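Local coordinates for protein afamin (Homo sapiens, PDB 6FAK) that carries hydrophobic molecules in body fluids, binding vitamin E and keeping lipidated Wnt proteins soluble and active, at residues Y24-A29 with N71-K76; E75-C78 with G82-Q85; F89-S94 with F105-S110. All coordinates share one frame; numbering follows the deposited sequence.

Contact 1: Y24-A29 with N71-K76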
ATOM      1  N   TYR A  24      17.033  12.594  11.338  1.00 37.50           N
ATOM      2  CA  TYR A  24      15.759  12.236  10.731  1.00 37.56           C
ATOM      3  C   TYR A  24      15.612  10.721  10.443  1.00 33.06           C
ATOM      4  O   TYR A  24      14.570  10.117  10.683  1.00 30.58           O
ATOM      5  CB  TYR A  24      15.540  13.046   9.444  1.00 44.71           C
ATOM      6  CG  TYR A  24      15.657  14.548   9.646  1.00 54.86           C
ATOM      7  CD1 TYR A  24      14.757  15.238  10.464  1.00 63.42           C
ATOM      8  CD2 TYR A  24      16.694  15.282   9.041  1.00 62.27           C
ATOM      9  CE1 TYR A  24      14.882  16.615  10.668  1.00 68.42           C
ATOM     10  CE2 TYR A  24      16.811  16.655   9.224  1.00 67.02           C
ATOM     11  CZ  TYR A  24      15.899  17.319  10.032  1.00 69.63           C
ATOM     12  OH  TYR A  24      16.019  18.682  10.222  1.00 77.24           O
ATOM     13  N   ILE A  25      16.664  10.161   9.882  1.00 31.81           N
ATOM     14  CA  ILE A  25      16.797   8.738   9.582  1.00 32.30           C
ATOM     15  C   ILE A  25      16.633   7.876  10.831  1.00 30.84           C
ATOM     16  O   ILE A  25      15.934   6.837  10.801  1.00 29.81           O
ATOM     17  CB  ILE A  25      18.167   8.492   8.906  1.00 34.04           C
ATOM     18  CG1 ILE A  25      18.152   9.076   7.482  1.00 36.24           C
ATOM     19  CG2 ILE A  25      18.560   7.038   8.886  1.00 34.94           C
ATOM     20  CD1 ILE A  25      19.539   9.086   6.864  1.00 38.71           C
ATOM     21  N   THR A  26      17.288   8.273  11.909  1.00 30.11           N
ATOM     22  CA  THR A  26      17.241   7.511  13.138  1.00 30.43           C
ATOM     23  C   THR A  26      15.817   7.473  13.767  1.00 29.18           C
ATOM     24  O   THR A  26      15.367   6.436  14.275  1.00 27.77           O
ATOM     25  CB  THR A  26      18.258   8.085  14.163  1.00 32.72           C
ATOM     26  OG1 THR A  26      19.582   7.962  13.623  1.00 35.60           O
ATOM     27  CG2 THR A  26      18.217   7.300  15.442  1.00 33.11           C
ATOM     28  N   ILE A  27      15.169   8.632  13.763  1.00 28.94           N
ATOM     29  CA  ILE A  27      13.787   8.793  14.240  1.00 29.07           C
ATOM     30  C   ILE A  27      12.859   7.885  13.450  1.00 27.46           C
ATOM     31  O   ILE A  27      12.046   7.148  14.041  1.00 26.55           O
ATOM     32  CB  ILE A  27      13.347  10.272  14.154  1.00 30.81           C
ATOM     33  CG1 ILE A  27      14.037  11.047  15.259  1.00 33.13           C
ATOM     34  CG2 ILE A  27      11.830  10.420  14.299  1.00 31.99           C
ATOM     35  CD1 ILE A  27      13.843  12.564  15.163  1.00 35.00           C
ATOM     36  N   ILE A  28      12.998   7.915  12.112  1.00 26.83           N
ATOM     37  CA  ILE A  28      12.134   7.090  11.266  1.00 26.05           C
ATOM     38  C   ILE A  28      12.326   5.601  11.657  1.00 25.37           C
ATOM     39  O   ILE A  28      11.356   4.918  11.950  1.00 24.77           O
ATOM     40  CB  ILE A  28      12.439   7.225   9.775  1.00 26.24           C
ATOM     41  CG1 ILE A  28      12.041   8.628   9.262  1.00 26.90           C
ATOM     42  CG2 ILE A  28      11.683   6.173   8.970  1.00 25.64           C
ATOM     43  CD1 ILE A  28      12.379   8.910   7.819  1.00 27.71           C
ATOM     44  N   ALA A  29      13.573   5.142  11.700  1.00 25.05           N
ATOM     45  CA  ALA A  29      13.837   3.709  12.014  1.00 25.10           C
ATOM     46  C   ALA A  29      13.261   3.294  13.400  1.00 24.62           C
ATOM     47  O   ALA A  29      12.615   2.270  13.540  1.00 24.18           O
ATOM     48  CB  ALA A  29      15.331   3.441  11.981  1.00 25.48           C
ATOM     49  N   ASN A  71      21.944  -3.734  12.017  1.00 35.74           N
ATOM     50  CA  ASN A  71      22.602  -4.384  13.153  1.00 37.75           C
ATOM     51  C   ASN A  71      23.167  -3.357  14.129  1.00 36.05           C
ATOM     52  O   ASN A  71      23.057  -3.556  15.347  1.00 35.54           O
ATOM     53  CB  ASN A  71      23.651  -5.440  12.718  1.00 39.57           C
ATOM     54  CG  ASN A  71      23.005  -6.750  12.226  1.00 40.98           C
ATOM     55  OD1 ASN A  71      21.856  -7.070  12.590  1.00 36.91           O
ATOM     56  ND2 ASN A  71      23.749  -7.525  11.403  1.00 39.82           N
ATOM     57  N   VAL A  72      23.655  -2.232  13.620  1.00 35.26           N
ATOM     58  CA  VAL A  72      24.134  -1.139  14.486  1.00 36.04           C
ATOM     59  C   VAL A  72      22.992  -0.470  15.244  1.00 35.20           C
ATOM     60  O   VAL A  72      23.045  -0.356  16.453  1.00 34.78           O
ATOM     61  CB  VAL A  72      24.941  -0.059  13.701  1.00 38.76           C
ATOM     62  CG1 VAL A  72      25.364   1.078  14.630  1.00 41.02           C
ATOM     63  CG2 VAL A  72      26.199  -0.694  13.060  1.00 39.85           C
ATOM     64  N   LEU A  73      21.957  -0.047  14.515  1.00 33.66           N
ATOM     65  CA  LEU A  73      20.771   0.611  15.100  1.00 33.54           C
ATOM     66  C   LEU A  73      20.095  -0.242  16.140  1.00 31.52           C
ATOM     67  O   LEU A  73      19.750   0.241  17.224  1.00 32.08           O
ATOM     68  CB  LEU A  73      19.765   0.896  14.002  1.00 35.59           C
ATOM     69  CG  LEU A  73      18.472   1.608  14.457  1.00 38.25           C
ATOM     70  CD1 LEU A  73      18.663   3.112  14.240  1.00 40.13           C
ATOM     71  CD2 LEU A  73      17.289   1.028  13.692  1.00 37.68           C
ATOM     72  N   GLN A  74      19.901  -1.521  15.823  1.00 31.01           N
ATOM     73  CA  GLN A  74      19.201  -2.444  16.715  1.00 29.96           C
ATOM     74  C   GLN A  74      20.039  -2.747  17.960  1.00 31.35           C
ATOM     75  O   GLN A  74      19.496  -2.890  19.062  1.00 30.55           O
ATOM     76  CB  GLN A  74      18.762  -3.715  15.963  1.00 29.63           C
ATOM     77  CG  GLN A  74      17.625  -3.382  14.983  1.00 29.14           C
ATOM     78  CD  GLN A  74      17.213  -4.491  14.031  1.00 28.66           C
ATOM     79  OE1 GLN A  74      17.693  -5.641  14.133  1.00 28.88           O
ATOM     80  NE2 GLN A  74      16.213  -4.175  13.160  1.00 27.33           N
ATOM     81  N   GLU A  75      21.368  -2.809  17.800  1.00 32.32           N
ATOM     82  CA  GLU A  75      22.245  -2.913  18.966  1.00 34.46           C
ATOM     83  C   GLU A  75      22.054  -1.731  19.910  1.00 34.29           C
ATOM     84  O   GLU A  75      21.896  -1.921  21.125  1.00 33.77           O
ATOM     85  CB  GLU A  75      23.708  -3.014  18.518  1.00 36.73           C
ATOM     86  CG  GLU A  75      24.687  -3.038  19.667  1.00 40.19           C
ATOM     87  CD  GLU A  75      24.711  -4.369  20.419  1.00 44.49           C
ATOM     88  OE1 GLU A  75      24.088  -5.373  19.944  1.00 43.23           O
ATOM     89  OE2 GLU A  75      25.398  -4.410  21.480  1.00 46.44           O
ATOM     90  N   LYS A  76      22.032  -0.506  19.356  1.00 34.42           N
ATOM     91  CA  LYS A  76      21.875   0.689  20.189  1.00 34.98           C
ATOM     92  C   LYS A  76      20.517   0.789  20.861  1.00 33.36           C
ATOM     93  O   LYS A  76      20.408   1.278  21.970  1.00 33.99           O
ATOM     94  CB  LYS A  76      22.094   1.963  19.375  1.00 37.33           C
ATOM     95  CG  LYS A  76      23.486   2.131  18.762  1.00 41.89           C
ATOM     96  CD  LYS A  76      24.603   1.910  19.774  1.00 49.10           C
ATOM     97  CE  LYS A  76      25.997   2.226  19.217  1.00 54.70           C
ATOM     98  NZ  LYS A  76      27.012   2.097  20.311  1.00 56.66           N
TER
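The backbone N of Ala-29 donates a 3.0 Å hydrogen bond to O of Ile-25, a helical bond in the turn that presents the methyl of Ala-29 to Leu-73. One turn before, Thr-26 turns its hydroxyl back along its own helix (chi1 -62°), where OG1 is hydrogen-bonded to Ile-22 O; the polar end is thus paired, and the methyl CG2 is left for the apolar side. Across the gap Leu-73 supplies the whole of the other surface. Its CG lies anti to the backbone N (chi1 -179°), which carries the branch straight out toward the opposite helix. There the fork meets Ala-29: CD2 of Leu-73 stands 3.5 Å from CB of Ala-29, while CD1 of Leu-73 is 4.0 Å from that CB and brushes CG2 of Thr-26 at 4.4 Å. Here one leucine packs its fork against an alanine methyl between helices 22-33 and 69-78 of the first albumin domain, an all-helical unit; between residues 24-29 and 71-76 the nearest CA atoms, those of Thr-26 and Leu-73, are 8.0 Å apart. Helix 39-58 lies against both helices, with Leu-45 and Met-49 on Thr-26 and Tyr-52 on Val-72, and Val-253 of helix 253-268 reaches Ala-29. Helix 97-106 covers a different flank of helix 69-78, meeting Gln-74 through Arg-100, Arg-101 and Phe-104.

Contact 2: E75-C78 with G82-Q85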
ATOM      1  N   GLU A  75      21.368  -2.809  17.800  1.00 32.32           N
ATOM      2  CA  GLU A  75      22.245  -2.913  18.966  1.00 34.46           C
ATOM      3  C   GLU A  75      22.054  -1.731  19.910  1.00 34.29           C
ATOM      4  O   GLU A  75      21.896  -1.921  21.125  1.00 33.77           O
ATOM      5  CB  GLU A  75      23.708  -3.014  18.518  1.00 36.73           C
ATOM      6  CG  GLU A  75      24.687  -3.038  19.667  1.00 40.19           C
ATOM      7  CD  GLU A  75      24.711  -4.369  20.419  1.00 44.49           C
ATOM      8  OE1 GLU A  75      24.088  -5.373  19.944  1.00 43.23           O
ATOM      9  OE2 GLU A  75      25.398  -4.410  21.480  1.00 46.44           O
ATOM     10  N   LYS A  76      22.032  -0.506  19.356  1.00 34.42           N
ATOM     11  CA  LYS A  76      21.875   0.689  20.189  1.00 34.98           C
ATOM     12  C   LYS A  76      20.517   0.789  20.861  1.00 33.36           C
ATOM     13  O   LYS A  76      20.408   1.278  21.970  1.00 33.99           O
ATOM     14  CB  LYS A  76      22.094   1.963  19.375  1.00 37.33           C
ATOM     15  CG  LYS A  76      23.486   2.131  18.762  1.00 41.89           C
ATOM     16  CD  LYS A  76      24.603   1.910  19.774  1.00 49.10           C
ATOM     17  CE  LYS A  76      25.997   2.226  19.217  1.00 54.70           C
ATOM     18  NZ  LYS A  76      27.012   2.097  20.311  1.00 56.66           N
ATOM     19  N   ILE A  77      19.463   0.404  20.164  1.00 31.39           N
ATOM     20  CA  ILE A  77      18.127   0.355  20.769  1.00 30.96           C
ATOM     21  C   ILE A  77      18.090  -0.665  21.923  1.00 31.34           C
ATOM     22  O   ILE A  77      17.582  -0.365  23.006  1.00 32.89           O
ATOM     23  CB  ILE A  77      17.061  -0.019  19.704  1.00 30.22           C
ATOM     24  CG1 ILE A  77      16.833   1.160  18.766  1.00 30.04           C
ATOM     25  CG2 ILE A  77      15.741  -0.452  20.332  1.00 29.53           C
ATOM     26  CD1 ILE A  77      16.038   0.788  17.535  1.00 29.96           C
ATOM     27  N   CYS A  78      18.633  -1.846  21.684  1.00 30.70           N
ATOM     28  CA  CYS A  78      18.637  -2.946  22.673  1.00 32.61           C
ATOM     29  C   CYS A  78      19.516  -2.620  23.918  1.00 34.50           C
ATOM     30  O   CYS A  78      19.272  -3.141  24.993  1.00 34.22           O
ATOM     31  CB  CYS A  78      19.139  -4.229  22.032  1.00 33.06           C
ATOM     32  SG  CYS A  78      17.888  -5.047  21.000  1.00 32.65           S
ATOM     33  N   GLY A  82      16.300  -0.772  30.302  1.00 43.54           N
ATOM     34  CA  GLY A  82      14.866  -0.971  30.556  1.00 41.66           C
ATOM     35  C   GLY A  82      13.908  -0.800  29.382  1.00 39.81           C
ATOM     36  O   GLY A  82      12.711  -1.097  29.518  1.00 37.01           O
ATOM     37  N   LEU A  83      14.427  -0.379  28.226  1.00 38.07           N
ATOM     38  CA  LEU A  83      13.584  -0.081  27.053  1.00 36.99           C
ATOM     39  C   LEU A  83      12.980  -1.333  26.406  1.00 34.25           C
ATOM     40  O   LEU A  83      11.774  -1.338  26.117  1.00 33.32           O
ATOM     41  CB  LEU A  83      14.382   0.763  26.059  1.00 38.35           C
ATOM     42  CG  LEU A  83      13.619   1.349  24.868  1.00 38.97           C
ATOM     43  CD1 LEU A  83      12.978   2.684  25.224  1.00 41.51           C
ATOM     44  CD2 LEU A  83      14.560   1.523  23.699  1.00 39.44           C
ATOM     45  N   PRO A  84      13.776  -2.409  26.194  1.00 33.13           N
ATOM     46  CA  PRO A  84      13.166  -3.627  25.601  1.00 33.51           C
ATOM     47  C   PRO A  84      12.034  -4.183  26.463  1.00 33.87           C
ATOM     48  O   PRO A  84      10.965  -4.553  25.961  1.00 32.81           O
ATOM     49  CB  PRO A  84      14.335  -4.605  25.520  1.00 32.91           C
ATOM     50  CG  PRO A  84      15.509  -3.721  25.378  1.00 32.98           C
ATOM     51  CD  PRO A  84      15.235  -2.574  26.297  1.00 33.26           C
ATOM     52  N   GLN A  85      12.243  -4.177  27.767  1.00 34.09           N
ATOM     53  CA  GLN A  85      11.238  -4.643  28.722  1.00 35.06           C
ATOM     54  C   GLN A  85      10.037  -3.672  28.780  1.00 34.50           C
ATOM     55  O   GLN A  85       8.893  -4.106  28.815  1.00 35.16           O
ATOM     56  CB  GLN A  85      11.884  -4.781  30.103  1.00 37.38           C
ATOM     57  CG  GLN A  85      12.973  -5.868  30.137  1.00 40.45           C
ATOM     58  CD  GLN A  85      14.383  -5.417  29.713  1.00 41.82           C
ATOM     59  OE1 GLN A  85      14.638  -4.252  29.368  1.00 45.45           O
ATOM     60  NE2 GLN A  85      15.300  -6.349  29.732  1.00 45.32           N
TER
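Leu-83, just after the N-cap Gly-82, whose phi of 75° is consistent with a turn into the helix, is the first residue of helix 83-86 and meets Ile-77, near the end of the helix that precedes it. The CB of Leu-83 is directed toward segment 75-78. CG of Leu-83 is anti to its own backbone N (chi1 -171°), and one branch makes the contact: CD2 of Leu-83 lies 3.6 Å from the carbonyl O of Ile-77 and 4.1 Å from CG2 of Ile-77. The side chains meet at an angle, methyl CD2 against methyl CG2, while the longer CG1 arm of Ile-77 leads off elsewhere. Leu-83 therefore covers both a backbone oxygen and a side-chain methyl of the same residue. The three residues that join the segments contain no helix, so the whole unit is a short helix-loop-helix connection within the first albumin domain. Pro-84 comes next, in the first turn, where the lack of an N-H costs the helix nothing. Its CB is likewise directed toward segment 75-78: CG of Pro-84 is 3.8 Å from O of Cys-78, and these two residues have the nearest CA atoms, 6.2 Å apart. Cys-78 directs its own CB the other way, to a disulfide with Cys-93. Phe-30 of helix 22-33 and Phe-89 both touch Ile-77 and Leu-83, closing over the apolar side of the connection, and Phe-89 reaches Pro-84 as well.

Contact 3: F89-S94 with F105-S110. With NAG (2-acetamido-2-deoxy-beta-D-glucopyranose), chain B.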
ATOM      1  N   PHE A  89       9.815  -5.740  23.744  1.00 33.25           N
ATOM      2  CA  PHE A  89      10.613  -6.322  22.628  1.00 32.23           C
ATOM      3  C   PHE A  89      11.903  -6.983  23.125  1.00 32.75           C
ATOM      4  O   PHE A  89      12.835  -7.254  22.323  1.00 31.92           O
ATOM      5  CB  PHE A  89      10.822  -5.304  21.468  1.00 30.32           C
ATOM      6  CG  PHE A  89      11.677  -4.121  21.800  1.00 29.32           C
ATOM      7  CD1 PHE A  89      13.078  -4.177  21.653  1.00 29.28           C
ATOM      8  CD2 PHE A  89      11.122  -2.954  22.263  1.00 29.33           C
ATOM      9  CE1 PHE A  89      13.889  -3.080  21.961  1.00 29.26           C
ATOM     10  CE2 PHE A  89      11.911  -1.839  22.573  1.00 29.07           C
ATOM     11  CZ  PHE A  89      13.320  -1.905  22.430  1.00 29.51           C
ATOM     12  N   SER A  90      11.930  -7.351  24.418  1.00 33.26           N
ATOM     13  CA  SER A  90      13.100  -8.029  24.998  1.00 34.55           C
ATOM     14  C   SER A  90      13.432  -9.328  24.286  1.00 34.41           C
ATOM     15  O   SER A  90      14.600  -9.708  24.201  1.00 33.40           O
ATOM     16  CB  SER A  90      12.899  -8.308  26.513  1.00 37.34           C
ATOM     17  OG  SER A  90      11.904  -9.289  26.669  1.00 41.80           O
ATOM     18  N   HIS A  91      12.400 -10.040  23.824  1.00 35.12           N
ATOM     19  CA  HIS A  91      12.599 -11.259  23.051  1.00 37.32           C
ATOM     20  C   HIS A  91      13.435 -11.017  21.751  1.00 36.50           C
ATOM     21  O   HIS A  91      14.225 -11.879  21.337  1.00 37.06           O
ATOM     22  CB  HIS A  91      11.252 -11.929  22.751  1.00 40.43           C
ATOM     23  CG  HIS A  91      10.331 -11.115  21.897  1.00 45.50           C
ATOM     24  ND1 HIS A  91       9.693  -9.974  22.351  1.00 48.44           N
ATOM     25  CD2 HIS A  91       9.931 -11.281  20.610  1.00 49.47           C
ATOM     26  CE1 HIS A  91       8.940  -9.479  21.380  1.00 48.95           C
ATOM     27  NE2 HIS A  91       9.067 -10.252  20.314  1.00 47.86           N
ATOM     28  N   CYS A  92      13.298  -9.843  21.134  1.00 34.29           N
ATOM     29  CA  CYS A  92      14.189  -9.473  19.998  1.00 33.73           C
ATOM     30  C   CYS A  92      15.650  -9.240  20.406  1.00 33.12           C
ATOM     31  O   CYS A  92      16.580  -9.613  19.695  1.00 32.25           O
ATOM     32  CB  CYS A  92      13.648  -8.248  19.256  1.00 33.86           C
ATOM     33  SG  CYS A  92      12.001  -8.512  18.588  1.00 35.08           S
ATOM     34  N   CYS A  93      15.857  -8.629  21.551  1.00 33.49           N
ATOM     35  CA  CYS A  93      17.189  -8.339  22.008  1.00 34.63           C
ATOM     36  C   CYS A  93      17.931  -9.566  22.543  1.00 35.44           C
ATOM     37  O   CYS A  93      19.155  -9.548  22.582  1.00 34.85           O
ATOM     38  CB  CYS A  93      17.155  -7.209  23.055  1.00 34.43           C
ATOM     39  SG  CYS A  93      16.518  -5.678  22.382  1.00 35.44           S
ATOM     40  N   SER A  94      17.190 -10.601  22.944  1.00 36.05           N
ATOM     41  CA  SER A  94      17.746 -11.908  23.335  1.00 39.76           C
ATOM     42  C   SER A  94      18.278 -12.730  22.147  1.00 38.77           C
ATOM     43  O   SER A  94      18.898 -13.756  22.371  1.00 38.48           O
ATOM     44  CB  SER A  94      16.671 -12.768  24.016  1.00 44.12           C
ATOM     45  OG  SER A  94      15.997 -12.038  25.012  1.00 49.86           O
ATOM     46  N   PHE A 105      11.509  -6.899  12.621  1.00 24.63           N
ATOM     47  CA  PHE A 105      10.552  -6.847  11.548  1.00 24.64           C
ATOM     48  C   PHE A 105       9.160  -7.348  11.945  1.00 25.02           C
ATOM     49  O   PHE A 105       8.165  -6.694  11.628  1.00 24.53           O
ATOM     50  CB  PHE A 105      11.089  -7.598  10.328  1.00 24.48           C
ATOM     51  CG  PHE A 105      10.094  -7.768   9.244  1.00 24.35           C
ATOM     52  CD1 PHE A 105       9.795  -6.723   8.400  1.00 24.32           C
ATOM     53  CD2 PHE A 105       9.487  -8.992   9.012  1.00 24.61           C
ATOM     54  CE1 PHE A 105       8.865  -6.888   7.374  1.00 24.24           C
ATOM     55  CE2 PHE A 105       8.559  -9.153   7.993  1.00 24.65           C
ATOM     56  CZ  PHE A 105       8.266  -8.096   7.182  1.00 24.54           C
ATOM     57  N   TYR A 106       9.096  -8.519  12.598  1.00 25.78           N
ATOM     58  CA  TYR A 106       7.855  -9.034  13.127  1.00 27.30           C
ATOM     59  C   TYR A 106       7.220  -8.185  14.237  1.00 27.52           C
ATOM     60  O   TYR A 106       6.022  -8.332  14.457  1.00 28.06           O
ATOM     61  CB  TYR A 106       7.946 -10.502  13.586  1.00 29.96           C
ATOM     62  CG  TYR A 106       8.144 -11.492  12.464  1.00 33.21           C
ATOM     63  CD1 TYR A 106       7.385 -11.417  11.314  1.00 35.36           C
ATOM     64  CD2 TYR A 106       9.067 -12.533  12.563  1.00 36.84           C
ATOM     65  CE1 TYR A 106       7.557 -12.308  10.280  1.00 36.71           C
ATOM     66  CE2 TYR A 106       9.241 -13.447  11.521  1.00 38.41           C
ATOM     67  CZ  TYR A 106       8.488 -13.310  10.376  1.00 39.19           C
ATOM     68  OH  TYR A 106       8.586 -14.199   9.322  1.00 44.57           O
ATOM     69  N   ASN A 107       7.999  -7.347  14.908  1.00 26.79           N
ATOM     70  CA  ASN A 107       7.516  -6.458  15.953  1.00 27.41           C
ATOM     71  C   ASN A 107       6.654  -5.297  15.446  1.00 26.74           C
ATOM     72  O   ASN A 107       5.912  -4.693  16.228  1.00 26.85           O
ATOM     73  CB  ASN A 107       8.715  -5.894  16.734  1.00 27.79           C
ATOM     74  CG  ASN A 107       8.315  -5.295  18.102  1.00 27.94           C
ATOM     75  OD1 ASN A 107       7.720  -5.980  18.878  1.00 29.03           O
ATOM     76  ND2 ASN A 107       8.679  -4.032  18.372  1.00 26.98           N
ATOM     77  N   LYS A 108       6.753  -4.944  14.152  1.00 26.07           N
ATOM     78  CA  LYS A 108       5.943  -3.837  13.607  1.00 25.71           C
ATOM     79  C   LYS A 108       4.486  -4.208  13.645  1.00 26.12           C
ATOM     80  O   LYS A 108       4.139  -5.362  13.356  1.00 25.93           O
ATOM     81  CB  LYS A 108       6.375  -3.496  12.169  1.00 25.19           C
ATOM     82  CG  LYS A 108       7.779  -2.930  12.165  1.00 24.47           C
ATOM     83  CD  LYS A 108       8.209  -2.474  10.790  1.00 24.16           C
ATOM     84  CE  LYS A 108       9.553  -1.761  10.804  1.00 23.82           C
ATOM     85  NZ  LYS A 108       9.704  -1.061   9.509  1.00 23.80           N
ATOM     86  N   LYS A 109       3.637  -3.245  13.996  1.00 26.76           N
ATOM     87  CA  LYS A 109       2.173  -3.433  13.993  1.00 28.28           C
ATOM     88  C   LYS A 109       1.523  -2.593  12.916  1.00 28.62           C
ATOM     89  O   LYS A 109       1.654  -1.344  12.933  1.00 27.19           O
ATOM     90  CB  LYS A 109       1.586  -3.007  15.347  1.00 29.67           C
ATOM     91  CG  LYS A 109       2.037  -3.910  16.502  1.00 31.22           C
ATOM     92  CD  LYS A 109       3.027  -3.156  17.376  1.00 33.18           C
ATOM     93  CE  LYS A 109       3.811  -4.072  18.300  1.00 33.20           C
ATOM     94  NZ  LYS A 109       4.951  -3.297  18.781  1.00 33.10           N
ATOM     95  N   SER A 110       0.819  -3.265  11.999  0.54 29.82           N
ATOM     96  CA  SER A 110      -0.032  -2.596  11.002  0.54 31.20           C
ATOM     97  C   SER A 110      -1.168  -1.815  11.636  0.54 31.62           C
ATOM     98  O   SER A 110      -1.464  -0.716  11.195  0.54 33.23           O
ATOM     99  CB  SER A 110      -0.617  -3.632  10.025  0.54 32.43           C
ATOM    100  OG  SER A 110      -0.901  -4.831  10.730  0.54 33.96           O
TER
HETATM  101  C1  NAG B   1       4.123 -16.638   6.370  1.00 51.49           C
HETATM  102  C2  NAG B   1       5.205 -17.133   7.322  1.00 62.91           C
HETATM  103  C3  NAG B   1       6.531 -17.273   6.585  1.00 63.42           C
HETATM  104  C4  NAG B   1       6.350 -18.157   5.359  1.00 61.35           C
HETATM  105  C5  NAG B   1       5.185 -17.666   4.495  1.00 56.34           C
HETATM  106  C6  NAG B   1       4.928 -18.614   3.328  1.00 56.86           C
HETATM  107  C7  NAG B   1       5.522 -16.654   9.716  1.00 82.37           C
HETATM  108  C8  NAG B   1       5.594 -18.139   9.945  1.00 79.81           C
HETATM  109  N2  NAG B   1       5.337 -16.230   8.456  1.00 71.30           N
HETATM  110  O3  NAG B   1       7.521 -17.841   7.457  1.00 63.18           O
HETATM  111  O4  NAG B   1       7.563 -18.175   4.596  1.00 68.80           O
HETATM  112  O5  NAG B   1       3.987 -17.555   5.281  1.00 49.41           O
HETATM  113  O6  NAG B   1       4.543 -19.903   3.822  1.00 59.92           O
HETATM  114  O7  NAG B   1       5.625 -15.866  10.642  1.00 92.10           O
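Phe-89 holds CG between its backbone N and carbonyl carbon (chi1 67°), which swings the ring away and leaves CB facing Asn-107, whose CG extends anti to the backbone N (chi1 -163°) to meet it. CB of Phe-89 is almost equally far from the two ends of the amide, 4.0 Å from ND2 of Asn-107 and 4.1 Å from OD1 of Asn-107, and lies over a face of the amide, displaced beyond its O and N end. The rotation of that amide is fixed from outside the pair, since Asn-107 ND2 is hydrogen-bonded to O of Tyr-33. At the more exposed side, CE1 of His-91 comes obliquely to OD1 of Asn-107 at 4.5 Å, while SG of Cys-92 lies over one face of the imidazole, offset toward its rim. Farther along the short helix 90-93, O of Ser-90 accepts twice from Ser-94: its OG gives a 2.8 Å bond to Ser-90 O, with the donor 37° out of the carbonyl plane, and its backbone N gives a second. Tyr-106 faces elsewhere, toward a sugar of an N-linked glycan that also lies near Asn-467 of the third albumin domain. OH of Tyr-106 approaches O7 of the NAG acetamide to 3.6 Å, and CZ of Tyr-106 is 3.8 Å from the same O7. An alanine at Tyr-106 removes the ring and hydroxyl, and the acetamide is likely to be left with less to limit its turning. In the same segment as His-91, Cys-92 is bonded to Cys-103 and its neighbour Cys-93 to Cys-78, the paired disulfides on adjacent cysteines that mark the helical domains of the albumin family.

All three contacts lie in the first albumin domain, on the same side of the chain's centre. Contacts 1 and 2 share helix 69-78, whose middle meets a helix distant in sequence and whose end meets the next helix after a turn. Contact 1 is wholly buried and made by methyls; contact 2, mostly buried but with Cys-78 partly exposed, adds carbonyl oxygens to the apolar surface; contact 3, buried at Phe-89 and Asn-107 but exposed at His-91, brings in an amide and, separately at Tyr-106, a glycan. Contacts 2 and 3 are joined covalently by the 2.0 Å bond between Cys-78 SG and Cys-93 SG, whereas contacts 1 and 3 do not touch.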